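Local atomic coordinates of Moesin/ezrin/radixin homolog 2 (PDB entry 7EDR), a protein that probably acts, as a merlin-family FERM protein, as an adaptor linking membrane proteins to growth-control signalling at the cell cortex. Residues C[21-26]-C[62-67]; C[47-52]-C[68-73]; C[123-128]-C[154-159]; C[145-150]-C[174-179]. All blocks are in the same frame, centred on the assembly; numbering follows the deposited sequence.

Contact 1. Residues C[21-26]-C[62-67]; sequences EPRASG and EKRVRD
Ala24 O is the best-held polar atom here, with two grips. Val65 N donates a nearly straight hydrogen bond in the carbonyl plane (Val65 N to Ala24 O, 2.9 Å, 164°). Arg64 CA adds a longer C-H contact. Next along the backbone, Gly26 N reaches Lys63 O at 3.1 Å, almost along the C=O axis. These two bonds flank Ser25 and Arg64 as a non-hydrogen-bonded antiparallel pair. They tie the turn after strand 15-20 of the ubiquitin-like FERM lobe to the loop after strand 56-58. Ser25 also starts helix 26-37: its side chain caps a helix N-H and Asp28 accepts its N. A water joins Ser25 OG to Glu62 OE2.

Beyond the backbone, three arginines crowd together. Arg23 CG sits 3.5 Å above the centre of the Arg64 guanidinium. The same CG lies 3.4 Å from Arg66 NH2, over the rim of that group's face. Arg66 NE gives Pro22 O a bent bond of 3.2 Å from above the carbonyl plane. Glu21 OE1 and Arg23 NE form a weakly hydrogen-bonded salt bridge. The Arg23 methylenes lie on both guanidinium faces and keep Arg23 NE 4.3 Å from Arg66 NH2; the cluster is probably net positive, partly offset by Glu21.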
loop_
_atom_site.group_PDB
_atom_site.type_symbol
_atom_site.label_atom_id
_atom_site.label_comp_id
_atom_site.label_asym_id
_atom_site.label_seq_id
_atom_site.Cartn_x
_atom_site.Cartn_y
_atom_site.Cartn_z
ATOM N N GLU C 21 -35.320 -7.767 17.446
ATOM C CA GLU C 21 -36.536 -7.007 17.205
ATOM C C GLU C 21 -37.374 -7.692 16.118
ATOM O O GLU C 21 -36.840 -8.457 15.313
ATOM C CB GLU C 21 -36.155 -5.579 16.812
ATOM C CG GLU C 21 -37.281 -4.587 16.890
ATOM C CD GLU C 21 -37.973 -4.492 15.534
ATOM O OE1 GLU C 21 -39.174 -4.088 15.476
ATOM O OE2 GLU C 21 -37.350 -4.829 14.511
ATOM N N PRO C 22 -38.699 -7.469 16.097
ATOM C CA PRO C 22 -39.517 -8.080 15.026
ATOM C C PRO C 22 -39.079 -7.757 13.598
ATOM O O PRO C 22 -39.149 -8.636 12.726
ATOM C CB PRO C 22 -40.919 -7.528 15.314
ATOM C CG PRO C 22 -40.941 -7.338 16.770
ATOM C CD PRO C 22 -39.548 -6.982 17.203
ATOM N N ARG C 23 -38.667 -6.517 13.321
ATOM C CA ARG C 23 -38.332 -6.063 11.974
ATOM C C ARG C 23 -36.827 -5.859 11.795
ATOM O O ARG C 23 -36.396 -5.021 11.000
ATOM C CB ARG C 23 -39.074 -4.767 11.643
ATOM C CG ARG C 23 -40.586 -4.888 11.485
ATOM C CD ARG C 23 -41.257 -3.538 11.762
ATOM N NE ARG C 23 -41.453 -3.336 13.194
ATOM C CZ ARG C 23 -42.640 -3.200 13.775
ATOM N NH1 ARG C 23 -43.746 -3.214 13.037
ATOM N NH2 ARG C 23 -42.717 -3.041 15.091
ATOM N N ALA C 24 -36.016 -6.602 12.541
ATOM C CA ALA C 24 -34.574 -6.519 12.371
ATOM C C ALA C 24 -34.198 -6.915 10.948
ATOM O O ALA C 24 -34.875 -7.727 10.306
ATOM C CB ALA C 24 -33.869 -7.418 13.388
ATOM N N SER C 25 -33.116 -6.325 10.451
ATOM C CA SER C 25 -32.636 -6.594 9.102
ATOM C C SER C 25 -31.502 -7.613 9.109
ATOM O O SER C 25 -30.924 -7.946 10.150
ATOM C CB SER C 25 -32.142 -5.319 8.441
ATOM O OG SER C 25 -30.910 -4.962 9.026
ATOM N N GLY C 26 -31.183 -8.100 7.907
ATOM C CA GLY C 26 -30.059 -9.016 7.757
ATOM C C GLY C 26 -28.738 -8.396 8.179
ATOM O O GLY C 26 -27.912 -9.052 8.830
ATOM N N GLU C 62 -30.139 -5.987 3.442
ATOM C CA GLU C 62 -31.011 -4.855 3.699
ATOM C C GLU C 62 -32.496 -5.181 3.562
ATOM O O GLU C 62 -33.319 -4.264 3.568
ATOM C CB GLU C 62 -30.601 -3.669 2.823
ATOM C CG GLU C 62 -29.355 -2.916 3.387
ATOM C CD GLU C 62 -29.546 -2.332 4.821
ATOM O OE1 GLU C 62 -28.520 -2.041 5.493
ATOM O OE2 GLU C 62 -30.712 -2.151 5.272
ATOM N N LYS C 63 -32.868 -6.457 3.494
ATOM C CA LYS C 63 -34.249 -6.843 3.752
ATOM C C LYS C 63 -34.419 -7.221 5.225
ATOM O O LYS C 63 -33.453 -7.537 5.926
ATOM C CB LYS C 63 -34.678 -8.019 2.866
ATOM C CG LYS C 63 -34.681 -7.737 1.376
ATOM C CD LYS C 63 -35.462 -6.488 1.068
ATOM C CE LYS C 63 -35.423 -6.155 -0.412
ATOM N NZ LYS C 63 -36.206 -4.911 -0.679
ATOM N N ARG C 64 -35.668 -7.179 5.692
ATOM C CA ARG C 64 -35.989 -7.658 7.032
ATOM C C ARG C 64 -35.835 -9.172 7.107
ATOM O O ARG C 64 -36.212 -9.894 6.181
ATOM C CB ARG C 64 -37.417 -7.270 7.414
ATOM C CG ARG C 64 -37.620 -5.794 7.683
ATOM C CD ARG C 64 -39.089 -5.436 7.627
ATOM N NE ARG C 64 -39.328 -4.080 8.103
ATOM C CZ ARG C 64 -40.539 -3.560 8.280
ATOM N NH1 ARG C 64 -41.615 -4.290 8.019
ATOM N NH2 ARG C 64 -40.673 -2.313 8.723
ATOM N N VAL C 65 -35.265 -9.654 8.216
ATOM C CA VAL C 65 -35.101 -11.097 8.394
ATOM C C VAL C 65 -36.445 -11.789 8.251
ATOM O O VAL C 65 -36.565 -12.858 7.633
ATOM C CB VAL C 65 -34.461 -11.407 9.764
ATOM C CG1 VAL C 65 -34.241 -12.902 9.918
ATOM C CG2 VAL C 65 -33.162 -10.637 9.959
ATOM N N ARG C 66 -37.478 -11.174 8.826
ATOM C CA ARG C 66 -38.842 -11.683 8.798
ATOM C C ARG C 66 -39.365 -11.864 7.374
ATOM O O ARG C 66 -40.246 -12.706 7.152
ATOM C CB ARG C 66 -39.696 -10.707 9.620
ATOM C CG ARG C 66 -41.177 -10.833 9.516
ATOM C CD ARG C 66 -41.854 -9.460 9.628
ATOM N NE ARG C 66 -41.855 -8.896 10.977
ATOM C CZ ARG C 66 -42.631 -7.880 11.359
ATOM N NH1 ARG C 66 -43.470 -7.314 10.496
ATOM N NH2 ARG C 66 -42.578 -7.427 12.604
ATOM N N ASP C 67 -38.803 -11.137 6.400
ATOM C CA ASP C 67 -39.334 -11.060 5.043
ATOM C C ASP C 67 -38.560 -11.899 4.035
ATOM O O ASP C 67 -38.672 -11.654 2.828
ATOM C CB ASP C 67 -39.353 -9.609 4.563
ATOM C CG ASP C 67 -40.295 -8.745 5.365
ATOM O OD1 ASP C 67 -40.221 -7.506 5.230
ATOM O OD2 ASP C 67 -41.110 -9.310 6.131
HETATM O O HOH W 1 -30.354 -2.494 8.483
#

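Contact 2. Residues C[47-52]-C[68-73]; sequences LQYVDT and QRVELH
Tyr49 CG stands in the crowded position between backbone N and carbonyl carbon (chi1 68°), swinging the ring across to residues 68-70. Val70 holds CG1 anti to its backbone N (chi1 176°), leaving CG2 to meet that ring. CG2 lies over one face, offset toward the rim, 3.6 Å from Tyr49 CE2, in a CH-pi contact. Past Val70, Tyr49 OH donates to Gln68 O at 2.7 Å, in the carbonyl plane. Arg69 O lies at the ring edge.

This is the ubiquitin-like first lobe of the FERM domain. The end of strand 45-50 meets the loop that leads to strand 78-85. Asp51 and Val70 form a single bridge, bonded as an antiparallel non-hydrogen-bonded pair though the chains run 83° apart. Glu71 N bonds Val50 O at 3.3 Å on one side of it, and Thr52 N bonds Arg69 O at 2.7 Å on the other.

Asp51 turns its carboxylate to its own loop, where OD1 accepts from Arg53 N and Asn55 N. Gln68 OE1 accepts from Lys60 N. Thr52 OG1 lies 3.3 Å from Arg69 CB, the two side chains crossing at about a right angle. Glu71 OE2 takes two backbone donors, using its anti lone pair for His73 N.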
loop_
_atom_site.group_PDB
_atom_site.type_symbol
_atom_site.label_atom_id
_atom_site.label_comp_id
_atom_site.label_asym_id
_atom_site.label_seq_id
_atom_site.Cartn_x
_atom_site.Cartn_y
_atom_site.Cartn_z
ATOM N N LEU C 47 -24.692 -15.613 5.874
ATOM C CA LEU C 47 -25.637 -16.374 6.685
ATOM C C LEU C 47 -26.489 -17.219 5.750
ATOM O O LEU C 47 -27.265 -16.682 4.948
ATOM C CB LEU C 47 -26.496 -15.448 7.542
ATOM C CG LEU C 47 -25.714 -14.761 8.661
ATOM C CD1 LEU C 47 -26.359 -13.441 9.066
ATOM C CD2 LEU C 47 -25.579 -15.681 9.863
ATOM N N GLN C 48 -26.341 -18.538 5.853
ATOM C CA GLN C 48 -27.033 -19.468 4.974
ATOM C C GLN C 48 -28.204 -20.116 5.704
ATOM O O GLN C 48 -28.167 -20.314 6.926
ATOM C CB GLN C 48 -26.066 -20.532 4.455
ATOM C CG GLN C 48 -26.625 -21.360 3.336
ATOM C CD GLN C 48 -25.609 -22.336 2.770
ATOM O OE1 GLN C 48 -25.341 -23.370 3.370
ATOM N NE2 GLN C 48 -25.053 -22.019 1.612
ATOM N N TYR C 49 -29.262 -20.416 4.950
ATOM C CA TYR C 49 -30.469 -21.004 5.527
ATOM C C TYR C 49 -31.264 -21.713 4.439
ATOM O O TYR C 49 -31.024 -21.531 3.243
ATOM C CB TYR C 49 -31.352 -19.950 6.212
ATOM C CG TYR C 49 -31.991 -18.975 5.257
ATOM C CD1 TYR C 49 -31.260 -17.921 4.717
ATOM C CD2 TYR C 49 -33.323 -19.104 4.891
ATOM C CE1 TYR C 49 -31.843 -17.018 3.838
ATOM C CE2 TYR C 49 -33.913 -18.209 4.013
ATOM C CZ TYR C 49 -33.166 -17.171 3.487
ATOM O OH TYR C 49 -33.739 -16.268 2.620
ATOM N N VAL C 50 -32.225 -22.525 4.878
ATOM C CA VAL C 50 -33.184 -23.167 3.986
ATOM C C VAL C 50 -34.458 -22.343 4.014
ATOM O O VAL C 50 -34.910 -21.932 5.089
ATOM C CB VAL C 50 -33.452 -24.622 4.396
ATOM C CG1 VAL C 50 -34.375 -25.287 3.381
ATOM C CG2 VAL C 50 -32.136 -25.385 4.509
ATOM N N ASP C 51 -35.021 -22.070 2.841
ATOM C CA ASP C 51 -36.139 -21.144 2.772
ATOM C C ASP C 51 -37.454 -21.929 2.723
ATOM O O ASP C 51 -37.473 -23.162 2.782
ATOM C CB ASP C 51 -35.968 -20.177 1.588
ATOM C CG ASP C 51 -36.083 -20.861 0.228
ATOM O OD1 ASP C 51 -36.217 -22.102 0.180
ATOM O OD2 ASP C 51 -36.039 -20.150 -0.803
ATOM N N THR C 52 -38.572 -21.209 2.612
ATOM C CA THR C 52 -39.866 -21.881 2.523
ATOM C C THR C 52 -40.105 -22.434 1.125
ATOM O O THR C 52 -41.246 -22.494 0.663
ATOM C CB THR C 52 -41.009 -20.937 2.913
ATOM O OG1 THR C 52 -41.027 -19.806 2.033
ATOM C CG2 THR C 52 -40.857 -20.473 4.360
ATOM N N GLN C 68 -37.777 -12.874 4.486
ATOM C CA GLN C 68 -36.873 -13.589 3.591
ATOM C C GLN C 68 -37.170 -15.084 3.565
ATOM O O GLN C 68 -36.286 -15.895 3.271
ATOM C CB GLN C 68 -35.414 -13.318 3.967
ATOM C CG GLN C 68 -35.042 -11.822 3.907
ATOM C CD GLN C 68 -33.547 -11.561 4.015
ATOM O OE1 GLN C 68 -32.740 -12.201 3.341
ATOM N NE2 GLN C 68 -33.169 -10.612 4.866
ATOM N N ARG C 69 -38.421 -15.448 3.857
ATOM C CA ARG C 69 -38.908 -16.817 3.689
ATOM C C ARG C 69 -38.025 -17.835 4.407
ATOM O O ARG C 69 -37.759 -18.924 3.898
ATOM C CB ARG C 69 -39.036 -17.179 2.209
ATOM C CG ARG C 69 -40.219 -16.551 1.497
ATOM C CD ARG C 69 -39.857 -16.259 0.047
ATOM N NE ARG C 69 -39.648 -14.832 -0.211
ATOM C CZ ARG C 69 -38.672 -14.326 -0.966
ATOM N NH1 ARG C 69 -37.767 -15.125 -1.531
ATOM N NH2 ARG C 69 -38.593 -13.010 -1.142
ATOM N N VAL C 70 -37.565 -17.485 5.606
ATOM C CA VAL C 70 -36.872 -18.468 6.428
ATOM C C VAL C 70 -37.869 -19.517 6.896
ATOM O O VAL C 70 -38.949 -19.183 7.405
ATOM C CB VAL C 70 -36.182 -17.791 7.618
ATOM C CG1 VAL C 70 -35.551 -18.845 8.508
ATOM C CG2 VAL C 70 -35.138 -16.805 7.128
ATOM N N GLU C 71 -37.522 -20.792 6.723
ATOM C CA GLU C 71 -38.385 -21.870 7.198
ATOM C C GLU C 71 -38.368 -21.942 8.727
ATOM O O GLU C 71 -37.311 -21.874 9.359
ATOM C CB GLU C 71 -37.955 -23.206 6.585
ATOM C CG GLU C 71 -38.641 -24.444 7.182
ATOM C CD GLU C 71 -40.147 -24.460 6.953
ATOM O OE1 GLU C 71 -40.572 -24.887 5.860
ATOM O OE2 GLU C 71 -40.903 -24.051 7.869
ATOM N N LEU C 72 -39.556 -22.091 9.324
ATOM C CA LEU C 72 -39.733 -21.939 10.765
ATOM C C LEU C 72 -40.478 -23.075 11.466
ATOM O O LEU C 72 -40.401 -23.155 12.700
ATOM C CB LEU C 72 -40.468 -20.627 11.066
ATOM C CG LEU C 72 -39.609 -19.383 10.903
ATOM C CD1 LEU C 72 -40.461 -18.130 10.935
ATOM C CD2 LEU C 72 -38.562 -19.346 12.011
ATOM N N HIS C 73 -41.194 -23.947 10.744
ATOM C CA HIS C 73 -42.046 -24.938 11.404
ATOM C C HIS C 73 -41.248 -26.139 11.897
ATOM O O HIS C 73 -41.489 -26.635 13.007
ATOM C CB HIS C 73 -43.156 -25.392 10.456
ATOM C CG HIS C 73 -44.155 -24.320 10.152
ATOM N ND1 HIS C 73 -44.343 -23.227 10.973
ATOM C CD2 HIS C 73 -45.013 -24.166 9.116
ATOM C CE1 HIS C 73 -45.279 -22.449 10.459
ATOM N NE2 HIS C 73 -45.702 -22.996 9.331
#

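Contact 3. Residues C[123-128]-C[154-159]; sequences EASVLL and ELLPKG
The tight part of this contact centres on Ser125, which points from helix 122-137 at the link between helices 152-155 and 158-161. Leu156 keeps CG anti to its carbonyl carbon (chi1 -65°) and brings CD2 onto the helix. That methyl lies 3.4 Å from Ser125 O and 3.7 Å from Ser125 OG. Beside it, Pro157 CD touches Ser125 CB at 3.7 Å. The hydroxyl makes no hydrogen bond to the other segment. It takes the crowded position (chi1 67°) and pairs with Pro122 O in its own helix.

Away from Ser125 the fit is looser. Leu156 CD2 comes within only 4.4 Å of Val126 CG2. No direct hydrogen bond joins the segments, and a water does that work. It donates to Ser125 O at 3.1 Å and to Leu155 O at 2.5 Å, serving both carbonyls. Trp171 of helix 168-179 packs on both Val126 and Leu156. Val126 and Leu127 also meet apolar side chains of another protein's chain, so this helix both lines the domain interior and helps form the complex. Both segments belong to the acyl-CoA-binding-protein-like, all-helical central lobe of the FERM domain.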
loop_
_atom_site.group_PDB
_atom_site.type_symbol
_atom_site.label_atom_id
_atom_site.label_comp_id
_atom_site.label_asym_id
_atom_site.label_seq_id
_atom_site.Cartn_x
_atom_site.Cartn_y
_atom_site.Cartn_z
ATOM N N GLU C 123 -2.254 -39.563 -0.017
ATOM C CA GLU C 123 -1.083 -39.178 0.761
ATOM C C GLU C 123 -1.219 -37.751 1.297
ATOM O O GLU C 123 -0.772 -37.466 2.416
ATOM C CB GLU C 123 0.197 -39.351 -0.071
ATOM C CG GLU C 123 0.339 -38.431 -1.305
ATOM C CD GLU C 123 -0.431 -38.906 -2.553
ATOM O OE1 GLU C 123 -1.410 -39.681 -2.431
ATOM O OE2 GLU C 123 -0.056 -38.481 -3.671
ATOM N N ALA C 124 -1.855 -36.850 0.539
ATOM C CA ALA C 124 -2.104 -35.506 1.061
ATOM C C ALA C 124 -3.042 -35.540 2.266
ATOM O O ALA C 124 -2.856 -34.777 3.224
ATOM C CB ALA C 124 -2.674 -34.606 -0.036
ATOM N N SER C 125 -4.056 -36.420 2.239
ATOM C CA SER C 125 -4.964 -36.540 3.375
ATOM C C SER C 125 -4.232 -36.969 4.643
ATOM O O SER C 125 -4.655 -36.610 5.746
ATOM C CB SER C 125 -6.083 -37.535 3.065
ATOM O OG SER C 125 -5.569 -38.855 2.933
ATOM N N VAL C 126 -3.147 -37.738 4.517
ATOM C CA VAL C 126 -2.394 -38.098 5.713
ATOM C C VAL C 126 -1.687 -36.879 6.273
ATOM O O VAL C 126 -1.700 -36.637 7.487
ATOM C CB VAL C 126 -1.399 -39.240 5.429
ATOM C CG1 VAL C 126 -0.504 -39.455 6.640
ATOM C CG2 VAL C 126 -2.138 -40.508 5.091
ATOM N N LEU C 127 -1.056 -36.088 5.402
ATOM C CA LEU C 127 -0.417 -34.855 5.857
ATOM C C LEU C 127 -1.428 -33.929 6.530
ATOM O O LEU C 127 -1.210 -33.457 7.653
ATOM C CB LEU C 127 0.259 -34.163 4.679
ATOM C CG LEU C 127 0.783 -32.746 4.934
ATOM C CD1 LEU C 127 1.749 -32.753 6.089
ATOM C CD2 LEU C 127 1.473 -32.264 3.700
ATOM N N LEU C 128 -2.556 -33.675 5.862
ATOM C CA LEU C 128 -3.600 -32.856 6.465
ATOM C C LEU C 128 -4.017 -33.421 7.813
ATOM O O LEU C 128 -4.251 -32.672 8.773
ATOM C CB LEU C 128 -4.805 -32.767 5.522
ATOM C CG LEU C 128 -4.488 -32.047 4.207
ATOM C CD1 LEU C 128 -5.672 -32.095 3.286
ATOM C CD2 LEU C 128 -4.105 -30.622 4.519
ATOM N N GLU C 154 -11.943 -41.012 11.450
ATOM C CA GLU C 154 -12.345 -39.623 11.641
ATOM C C GLU C 154 -11.345 -38.617 11.084
ATOM O O GLU C 154 -11.678 -37.429 10.981
ATOM C CB GLU C 154 -12.539 -39.332 13.127
ATOM C CG GLU C 154 -13.699 -40.056 13.754
ATOM C CD GLU C 154 -14.027 -39.503 15.126
ATOM O OE1 GLU C 154 -13.286 -39.821 16.087
ATOM O OE2 GLU C 154 -15.014 -38.734 15.232
ATOM N N LEU C 155 -10.123 -39.053 10.763
ATOM C CA LEU C 155 -9.077 -38.164 10.286
ATOM C C LEU C 155 -8.897 -38.249 8.783
ATOM O O LEU C 155 -8.323 -37.330 8.188
ATOM C CB LEU C 155 -7.744 -38.481 10.986
ATOM C CG LEU C 155 -7.695 -38.235 12.503
ATOM C CD1 LEU C 155 -6.553 -38.996 13.136
ATOM C CD2 LEU C 155 -7.557 -36.735 12.821
ATOM N N LEU C 156 -9.416 -39.301 8.158
ATOM C CA LEU C 156 -9.208 -39.495 6.753
ATOM C C LEU C 156 -10.538 -39.558 6.026
ATOM O O LEU C 156 -11.512 -40.109 6.556
ATOM C CB LEU C 156 -8.412 -40.782 6.496
ATOM C CG LEU C 156 -6.989 -40.717 7.054
ATOM C CD1 LEU C 156 -6.221 -42.023 6.805
ATOM C CD2 LEU C 156 -6.236 -39.502 6.475
ATOM N N PRO C 157 -10.622 -38.976 4.832
ATOM C CA PRO C 157 -11.802 -39.194 3.988
ATOM C C PRO C 157 -12.056 -40.686 3.787
ATOM O O PRO C 157 -11.132 -41.473 3.550
ATOM C CB PRO C 157 -11.427 -38.507 2.667
ATOM C CG PRO C 157 -10.306 -37.597 2.988
ATOM C CD PRO C 157 -9.591 -38.162 4.171
ATOM N N LYS C 158 -13.326 -41.082 3.867
ATOM C CA LYS C 158 -13.651 -42.492 3.661
ATOM C C LYS C 158 -13.209 -42.984 2.287
ATOM O O LYS C 158 -12.823 -44.148 2.144
ATOM C CB LYS C 158 -15.145 -42.734 3.859
ATOM C CG LYS C 158 -15.531 -44.186 3.675
ATOM C CD LYS C 158 -16.853 -44.536 4.342
ATOM C CE LYS C 158 -17.031 -46.049 4.403
ATOM N NZ LYS C 158 -17.110 -46.643 3.031
ATOM N N GLY C 159 -13.236 -42.117 1.270
ATOM C CA GLY C 159 -12.730 -42.507 -0.033
ATOM C C GLY C 159 -11.252 -42.836 -0.037
ATOM O O GLY C 159 -10.775 -43.538 -0.943
HETATM O O HOH W 2 -7.637 -36.002 6.200
#

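Contact 4. Residues C[145-150]-C[174-179]; sequences YKDGML and RIKTWY
Leu150 CD1 and Ile175 CG2 meet at 4.2 Å in the apolar middle of the contact. Here the loop after helix 122-137 lies against helix 168-179, in the helical central lobe of the FERM domain. Leu150 CD1 also rests against Lys176 CB. Val133 of helix 122-137 touches Leu150, and Val126 of the same helix touches Ile175, so three elements converge.

Next come the two tyrosines. Both have CG anti to the backbone N (chi1 -173° for Tyr145, 168° for Tyr179). The side chains cross obliquely, and Tyr145 CD1 comes to the edge of the Tyr179 ring, 4.0 Å from CE2. Met149 CE approaches Tyr179 loosely. The phenol end of Tyr179 is bonded to Gly138 O.

Lys176 leads out to the polar edge. Its chain is fully extended, with CG anti to the backbone N. The methylenes run along Tyr145, and CE sits over one ring face, 4.1 Å from the centroid, in a CH-pi contact. Tyr145 CE2 is 3.7 Å from both CD and CE of Lys176. The charged end passes beyond the ring to Asp147. That residue sits in a type II turn from Lys146 to Met149, with Gly148 in the position of positive phi. The salt bridge joins Lys176 NZ to Asp147 OD2 at 2.7 Å, on the syn lone pair of that oxygen.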
loop_
_atom_site.group_PDB
_atom_site.type_symbol
_atom_site.label_atom_id
_atom_site.label_comp_id
_atom_site.label_asym_id
_atom_site.label_seq_id
_atom_site.Cartn_x
_atom_site.Cartn_y
_atom_site.Cartn_z
ATOM N N TYR C 145 1.707 -38.161 24.568
ATOM C CA TYR C 145 1.037 -38.907 23.508
ATOM C C TYR C 145 0.491 -40.226 24.044
ATOM O O TYR C 145 1.111 -40.872 24.891
ATOM C CB TYR C 145 1.981 -39.184 22.334
ATOM C CG TYR C 145 1.231 -39.793 21.174
ATOM C CD1 TYR C 145 0.611 -38.992 20.227
ATOM C CD2 TYR C 145 1.101 -41.169 21.046
ATOM C CE1 TYR C 145 -0.100 -39.542 19.180
ATOM C CE2 TYR C 145 0.386 -41.730 20.004
ATOM C CZ TYR C 145 -0.209 -40.913 19.072
ATOM O OH TYR C 145 -0.921 -41.473 18.029
ATOM N N LYS C 146 -0.672 -40.633 23.542
ATOM C CA LYS C 146 -1.282 -41.904 23.926
ATOM C C LYS C 146 -1.631 -42.691 22.668
ATOM O O LYS C 146 -2.550 -42.304 21.937
ATOM C CB LYS C 146 -2.533 -41.667 24.775
ATOM C CG LYS C 146 -2.409 -40.498 25.746
ATOM C CD LYS C 146 -3.671 -40.308 26.589
ATOM C CE LYS C 146 -3.857 -41.429 27.609
ATOM N NZ LYS C 146 -5.116 -41.262 28.405
ATOM N N ASP C 147 -0.912 -43.803 22.420
ATOM C CA ASP C 147 -1.189 -44.693 21.286
ATOM C C ASP C 147 -2.654 -45.104 21.275
ATOM O O ASP C 147 -3.089 -45.885 22.128
ATOM C CB ASP C 147 -0.312 -45.955 21.326
ATOM C CG ASP C 147 1.181 -45.653 21.223
ATOM O OD1 ASP C 147 1.929 -46.082 22.127
ATOM O OD2 ASP C 147 1.615 -45.022 20.228
ATOM N N GLY C 148 -3.412 -44.594 20.309
ATOM C CA GLY C 148 -4.857 -44.591 20.373
ATOM C C GLY C 148 -5.454 -43.234 20.669
ATOM O O GLY C 148 -6.674 -43.129 20.830
ATOM N N MET C 149 -4.626 -42.197 20.777
ATOM C CA MET C 149 -5.100 -40.817 20.733
ATOM C C MET C 149 -5.808 -40.481 19.425
ATOM O O MET C 149 -6.461 -39.434 19.351
ATOM C CB MET C 149 -3.903 -39.877 20.926
ATOM C CG MET C 149 -4.208 -38.454 21.322
ATOM S SD MET C 149 -2.767 -37.808 22.201
ATOM C CE MET C 149 -1.960 -36.829 20.924
ATOM N N LEU C 150 -5.686 -41.325 18.400
ATOM C CA LEU C 150 -6.162 -41.048 17.053
ATOM C C LEU C 150 -7.212 -42.068 16.625
ATOM O O LEU C 150 -7.505 -43.053 17.315
ATOM C CB LEU C 150 -5.000 -41.060 16.046
ATOM C CG LEU C 150 -3.678 -40.427 16.494
ATOM C CD1 LEU C 150 -2.650 -40.521 15.400
ATOM C CD2 LEU C 150 -3.860 -38.983 16.920
ATOM N N ARG C 174 0.979 -44.054 10.482
ATOM C CA ARG C 174 1.580 -43.140 9.518
ATOM C C ARG C 174 1.229 -41.681 9.811
ATOM O O ARG C 174 2.079 -40.801 9.634
ATOM C CB ARG C 174 1.161 -43.547 8.113
ATOM C CG ARG C 174 1.666 -44.919 7.802
ATOM C CD ARG C 174 1.338 -45.291 6.410
ATOM N NE ARG C 174 2.564 -45.589 5.685
ATOM C CZ ARG C 174 2.968 -46.816 5.425
ATOM N NH1 ARG C 174 2.229 -47.845 5.837
ATOM N NH2 ARG C 174 4.087 -47.006 4.749
ATOM N N ILE C 175 0.012 -41.408 10.291
ATOM C CA ILE C 175 -0.326 -40.060 10.731
ATOM C C ILE C 175 0.533 -39.661 11.925
ATOM O O ILE C 175 1.098 -38.558 11.957
ATOM C CB ILE C 175 -1.829 -39.994 11.050
ATOM C CG1 ILE C 175 -2.644 -40.300 9.784
ATOM C CG2 ILE C 175 -2.204 -38.659 11.662
ATOM C CD1 ILE C 175 -4.113 -40.552 10.032
ATOM N N LYS C 176 0.673 -40.564 12.909
ATOM C CA LYS C 176 1.494 -40.284 14.082
ATOM C C LYS C 176 2.951 -40.039 13.706
ATOM O O LYS C 176 3.615 -39.171 14.289
ATOM C CB LYS C 176 1.402 -41.436 15.081
ATOM C CG LYS C 176 2.409 -41.309 16.212
ATOM C CD LYS C 176 2.478 -42.552 17.087
ATOM C CE LYS C 176 3.513 -42.364 18.211
ATOM N NZ LYS C 176 3.637 -43.541 19.120
ATOM N N THR C 177 3.474 -40.804 12.747
ATOM C CA THR C 177 4.880 -40.663 12.381
ATOM C C THR C 177 5.152 -39.302 11.750
ATOM O O THR C 177 6.192 -38.678 12.011
ATOM C CB THR C 177 5.278 -41.788 11.427
ATOM O OG1 THR C 177 4.945 -43.047 12.030
ATOM C CG2 THR C 177 6.770 -41.734 11.130
ATOM N N TRP C 178 4.221 -38.823 10.919
ATOM C CA TRP C 178 4.361 -37.500 10.332
ATOM C C TRP C 178 4.134 -36.409 11.376
ATOM O O TRP C 178 4.884 -35.428 11.430
ATOM C CB TRP C 178 3.387 -37.357 9.169
ATOM C CG TRP C 178 3.910 -36.501 8.092
ATOM C CD1 TRP C 178 4.768 -35.445 8.220
ATOM C CD2 TRP C 178 3.644 -36.638 6.697
ATOM N NE1 TRP C 178 5.046 -34.910 6.980
ATOM C CE2 TRP C 178 4.360 -35.623 6.033
ATOM C CE3 TRP C 178 2.870 -37.519 5.945
ATOM C CZ2 TRP C 178 4.323 -35.471 4.660
ATOM C CZ3 TRP C 178 2.834 -37.366 4.594
ATOM C CH2 TRP C 178 3.555 -36.353 3.960
ATOM N N TYR C 179 3.105 -36.571 12.214
ATOM C CA TYR C 179 2.874 -35.654 13.326
ATOM C C TYR C 179 4.133 -35.467 14.177
ATOM O O TYR C 179 4.500 -34.337 14.515
ATOM C CB TYR C 179 1.704 -36.185 14.157
ATOM C CG TYR C 179 1.466 -35.552 15.509
ATOM C CD1 TYR C 179 1.210 -34.190 15.631
ATOM C CD2 TYR C 179 1.432 -36.334 16.670
ATOM C CE1 TYR C 179 0.968 -33.613 16.868
ATOM C CE2 TYR C 179 1.174 -35.768 17.910
ATOM C CZ TYR C 179 0.942 -34.407 18.002
ATOM O OH TYR C 179 0.701 -33.822 19.219
#

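How the contacts relate
Contacts 1 and 2 belong to the ubiquitin-like lobe, contacts 3 and 4 to the helical central lobe. The centres of contacts 1 and 4 are about 49 Å apart. Within each lobe the pair touches. Residues 62-67 run straight into 68-73, so contacts 1 and 2 pin successive parts of one loop through backbone bridges. Contacts 3 and 4 join where helix 122-137 of contact 3 packs on helix 168-179 of contact 4, as with Leu127 on Trp178. Contact 3 is the buried one, with no direct hydrogen bond and one bridging water. The others are partly buried: contact 1 gathers arginines, contact 2 sets a phenol on a carbonyl, and contact 4 ends in a salt bridge.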